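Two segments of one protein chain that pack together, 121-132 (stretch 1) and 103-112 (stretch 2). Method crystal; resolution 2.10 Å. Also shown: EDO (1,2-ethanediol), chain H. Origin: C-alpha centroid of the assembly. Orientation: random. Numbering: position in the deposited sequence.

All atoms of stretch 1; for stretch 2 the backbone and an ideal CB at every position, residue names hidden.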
# COMPACT_ATOMS: atom_id res chain seq x y z
N ILE A 121 9.25 -1.80 17.76
CA ILE A 121 8.46 -2.59 18.68
C ILE A 121 7.28 -1.77 19.16
O ILE A 121 7.45 -0.72 19.79
CB ILE A 121 9.30 -3.06 19.88
CG1 ILE A 121 10.41 -4.00 19.40
CG2 ILE A 121 8.43 -3.79 20.89
CD1 ILE A 121 11.53 -4.20 20.40
N ALA A 122 6.08 -2.21 18.81
CA ALA A 122 4.87 -1.50 19.18
C ALA A 122 4.22 -2.21 20.34
O ALA A 122 3.73 -3.33 20.19
CB ALA A 122 3.92 -1.42 18.00
N ASP A 123 4.22 -1.56 21.50
CA ASP A 123 3.75 -2.18 22.74
C ASP A 123 2.42 -1.55 23.13
O ASP A 123 2.36 -0.37 23.47
CB ASP A 123 4.79 -1.99 23.85
CG ASP A 123 4.52 -2.85 25.08
OD1 ASP A 123 3.49 -3.55 25.13
OD2 ASP A 123 5.32 -2.79 26.04
N PHE A 124 1.35 -2.33 23.05
CA PHE A 124 -0.01 -1.80 23.18
C PHE A 124 -0.57 -2.09 24.57
O PHE A 124 -0.19 -3.06 25.22
CB PHE A 124 -0.93 -2.44 22.12
CG PHE A 124 -0.59 -2.06 20.71
CD1 PHE A 124 -1.10 -0.90 20.15
CD2 PHE A 124 0.19 -2.89 19.91
CE1 PHE A 124 -0.81 -0.55 18.85
CE2 PHE A 124 0.49 -2.54 18.60
CZ PHE A 124 -0.02 -1.38 18.07
N SER A 125 -1.53 -1.28 24.99
CA SER A 125 -2.31 -1.58 26.17
C SER A 125 -3.30 -2.72 25.89
O SER A 125 -3.45 -3.15 24.75
CB SER A 125 -3.06 -0.33 26.63
OG SER A 125 -4.14 -0.02 25.77
N ASN A 126 -3.99 -3.17 26.93
CA ASN A 126 -4.80 -4.37 26.84
C ASN A 126 -6.06 -4.19 26.00
O ASN A 126 -6.63 -5.18 25.52
CB ASN A 126 -5.19 -4.87 28.24
CG ASN A 126 -5.70 -6.30 28.22
OD1 ASN A 126 -6.89 -6.55 28.43
ND2 ASN A 126 -4.82 -7.24 27.90
N GLU A 127 -6.49 -2.95 25.83
CA GLU A 127 -7.64 -2.65 24.96
C GLU A 127 -7.41 -3.10 23.51
O GLU A 127 -8.37 -3.27 22.75
CB GLU A 127 -7.95 -1.15 24.97
CG GLU A 127 -8.61 -0.67 26.25
CD GLU A 127 -7.61 -0.36 27.35
OE1 GLU A 127 -6.39 -0.51 27.12
OE2 GLU A 127 -8.05 0.07 28.43
N PHE A 128 -6.14 -3.26 23.14
CA PHE A 128 -5.77 -3.77 21.82
C PHE A 128 -6.53 -5.05 21.47
O PHE A 128 -6.73 -5.35 20.29
CB PHE A 128 -4.26 -4.02 21.78
CG PHE A 128 -3.75 -4.51 20.44
CD1 PHE A 128 -3.42 -3.60 19.45
CD2 PHE A 128 -3.56 -5.86 20.20
CE1 PHE A 128 -2.92 -4.04 18.23
CE2 PHE A 128 -3.04 -6.30 18.99
CZ PHE A 128 -2.74 -5.39 18.00
N LYS A 129 -6.96 -5.79 22.49
CA LYS A 129 -7.62 -7.07 22.28
C LYS A 129 -9.07 -6.92 21.86
O LYS A 129 -9.68 -7.89 21.41
CB LYS A 129 -7.55 -7.92 23.55
CG LYS A 129 -6.14 -8.30 23.95
CD LYS A 129 -6.15 -9.30 25.10
CE LYS A 129 -4.74 -9.64 25.54
NZ LYS A 129 -4.66 -10.09 26.95
N ASN A 130 -9.62 -5.71 21.99
CA ASN A 130 -11.07 -5.52 21.87
C ASN A 130 -11.52 -5.26 20.44
O ASN A 130 -12.27 -4.33 20.18
CB ASN A 130 -11.53 -4.35 22.74
CG ASN A 130 -11.30 -4.59 24.21
OD1 ASN A 130 -11.25 -5.73 24.67
ND2 ASN A 130 -11.13 -3.51 24.96
N TYR A 131 -11.10 -6.11 19.51
CA TYR A 131 -11.50 -5.99 18.12
C TYR A 131 -12.33 -7.21 17.71
O TYR A 131 -12.30 -8.24 18.37
CB TYR A 131 -10.26 -5.87 17.23
CG TYR A 131 -9.31 -7.05 17.30
CD1 TYR A 131 -9.51 -8.17 16.53
CD2 TYR A 131 -8.21 -7.02 18.14
CE1 TYR A 131 -8.63 -9.23 16.57
CE2 TYR A 131 -7.32 -8.07 18.19
CZ TYR A 131 -7.56 -9.20 17.43
OH TYR A 131 -6.70 -10.28 17.48
N LYS A 132 -13.05 -7.09 16.60
CA LYS A 132 -13.77 -8.23 16.03
C LYS A 132 -12.83 -9.15 15.25
O LYS A 132 -11.92 -8.69 14.56
CB LYS A 132 -14.88 -7.74 15.10
CG LYS A 132 -16.00 -7.01 15.82
CD LYS A 132 -17.10 -6.59 14.86
CE LYS A 132 -18.27 -5.96 15.59
NZ LYS A 132 -18.80 -4.74 14.90
N UNK A 103 -9.00 1.82 13.18
CA UNK A 103 -8.54 0.43 13.13
C UNK A 103 -8.40 -0.19 14.52
O UNK A 103 -8.83 -1.32 14.75
CB UNK A 103 -7.20 0.35 12.40
N UNK A 104 -7.72 0.50 15.42
CA UNK A 104 -7.47 -0.03 16.75
C UNK A 104 -8.66 0.27 17.66
O UNK A 104 -9.33 1.29 17.50
CB UNK A 104 -6.18 0.56 17.33
N UNK A 105 -8.94 -0.63 18.61
CA UNK A 105 -10.07 -0.46 19.53
C UNK A 105 -9.94 0.78 20.40
O UNK A 105 -8.82 1.21 20.69
CB UNK A 105 -10.21 -1.69 20.42
N UNK A 106 -11.07 1.36 20.77
CA UNK A 106 -11.10 2.57 21.59
C UNK A 106 -10.28 2.38 22.86
O UNK A 106 -10.24 1.29 23.44
CB UNK A 106 -12.54 2.94 21.94
N UNK A 107 -9.58 3.44 23.24
CA UNK A 107 -8.83 3.49 24.49
C UNK A 107 -7.56 2.65 24.45
O UNK A 107 -6.89 2.49 25.47
CB UNK A 107 -9.72 3.02 25.65
N UNK A 108 -7.18 2.18 23.27
CA UNK A 108 -5.86 1.59 23.09
C UNK A 108 -4.78 2.66 23.16
O UNK A 108 -4.91 3.72 22.54
CB UNK A 108 -5.78 0.84 21.76
N UNK A 109 -3.76 2.42 23.97
CA UNK A 109 -2.56 3.27 24.00
C UNK A 109 -1.35 2.45 23.58
O UNK A 109 -1.42 1.22 23.54
CB UNK A 109 -2.34 3.87 25.39
N UNK A 110 -0.24 3.11 23.26
CA UNK A 110 0.89 2.41 22.67
C UNK A 110 2.20 3.15 22.90
O UNK A 110 2.23 4.38 22.91
CB UNK A 110 0.66 2.21 21.17
N UNK A 111 3.27 2.38 23.14
CA UNK A 111 4.64 2.88 23.05
C UNK A 111 5.34 2.26 21.84
O UNK A 111 5.10 1.10 21.49
CB UNK A 111 5.41 2.57 24.33
N UNK A 112 6.25 3.02 21.25
CA UNK A 112 7.02 2.53 20.12
C UNK A 112 8.51 2.70 20.39
O UNK A 112 8.99 3.80 20.64
CB UNK A 112 6.62 3.26 18.84
C1 EDO H . 1.39 1.44 27.39
O1 EDO H . 0.55 2.18 26.49
C2 EDO H . 0.96 -0.02 27.45
O2 EDO H . 2.08 -0.86 27.80

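Position 103 lies beyond the reach of stretch 1. Its ideal CB has no atom of that stretch within 5.5 Å, so the contact sets no preference. The residue is V103.

At position 104 CA-to-CB points sideways. The CB lies 5.4 Å from F128 CD1, and the ring of F124 is also in this direction. A long apolar side chain could reach both rings; a short one would stop before them. The residue is L104. Its CD1 is 3.8 Å from F124 CE1 and its CD2 is 3.8 Å from F128 CE1, so each methyl meets a different ring.

Position 105 points toward stretch 1. Its CB is 3.4 Å from both E127 O and N130 O, which leaves little room for bulk. Phi is -63° and psi 150°. A small residue or proline would suit. The residue is P105. The ring packs on the backbone here, with CG 3.7 Å from F128 O, and CG also lies 4.0 Å from Y131 CB.

Position 106 points sideways with nothing of stretch 1 near its CB. Many residues would do. The residue is A106. Its carbonyl accepts a hydrogen bond from a water, which in turn accepts one from N130 ND2.

Position 107 has phi 74° and psi 10°, a left-handed conformation and the third place of a type II turn. Glycine, asparagine or aspartate would be the usual choices. E127 CG is 3.9 Å from the CB, and the carboxylate of E127 makes an acid less obvious. The residue is D107, whose side chain ends leading away from stretch 1.

Position 108 closes the turn and points sideways. Around its CB are F128 N, E127 CB and S125 OG, all between 4.3 and 4.4 Å. A small or branched side chain fits, polar or apolar. The residue is T108. OG1 turns back to donate to P105 O at 2.7 Å, bracing the turn, while CG2 lies 3.7 Å from F124 CD1 and at the edge of the F128 ring.

At position 109 the backbone pairs with S125: its N donates to S125 OG (3.1 Å) and its O accepts from S125 N (2.9 Å). The CB points sideways, and ethanediol lies nearby. A polar side chain is plausible, though not required. The residue is T109. Its OG1 hydrogen-bonds EDO O1 at 2.7 Å.

Position 110 faces F124 across an antiparallel, non-hydrogen-bonded pair. The CB is 3.7 Å from F124 CD1. Valine, isoleucine or another apolar residue would suit. The residue is V110. Its CG2 sits over one face of the F124 ring, 3.8 Å from the centroid, and 4.3 Å from A122 CB.

Position 111 shares its sheet face with D123. The two backbones exchange hydrogen bonds. Beside the carboxylate, a polar or basic side chain fits. The residue is N111. A water accepts from its ND2 and donates to D123 OD2.

Position 112 pairs with A122, whose small side chain leaves room. Beta-branched or other apolar residues suit the strand. The residue is V112.

Stretch 2 103-112: VLPADTTVNV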
# COMPACT_ATOMS: atom_id res chain seq x y z
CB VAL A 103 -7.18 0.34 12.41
CG1 VAL A 103 -6.66 -1.10 12.43
CG2 VAL A 103 -7.30 0.82 10.98
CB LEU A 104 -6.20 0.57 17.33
CG LEU A 104 -4.94 0.32 16.51
CD1 LEU A 104 -3.75 1.07 17.10
CD2 LEU A 104 -4.66 -1.17 16.40
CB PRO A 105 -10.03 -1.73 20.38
CG PRO A 105 -9.28 -2.73 19.55
CD PRO A 105 -8.26 -1.93 18.81
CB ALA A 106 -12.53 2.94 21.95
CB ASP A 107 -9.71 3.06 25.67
CG ASP A 107 -10.90 3.98 25.87
OD1 ASP A 107 -10.71 5.21 25.95
OD2 ASP A 107 -12.04 3.46 25.95
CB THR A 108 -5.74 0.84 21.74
OG1 THR A 108 -6.74 -0.19 21.68
CG2 THR A 108 -4.36 0.21 21.60
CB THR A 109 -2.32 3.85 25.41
OG1 THR A 109 -2.07 2.78 26.33
CG2 THR A 109 -3.53 4.66 25.88
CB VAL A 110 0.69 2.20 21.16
CG1 VAL A 110 0.69 3.53 20.42
CG2 VAL A 110 1.75 1.26 20.59
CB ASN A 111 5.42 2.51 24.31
CG ASN A 111 4.81 3.10 25.57
OD1 ASN A 111 4.44 4.28 25.60
ND2 ASN A 111 4.70 2.29 26.61
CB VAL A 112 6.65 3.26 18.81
CG1 VAL A 112 7.49 2.72 17.66
CG2 VAL A 112 5.17 3.09 18.51
O HOH W 1 -11.67 -0.74 23.64
O HOH W 2 6.29 0.00 26.40
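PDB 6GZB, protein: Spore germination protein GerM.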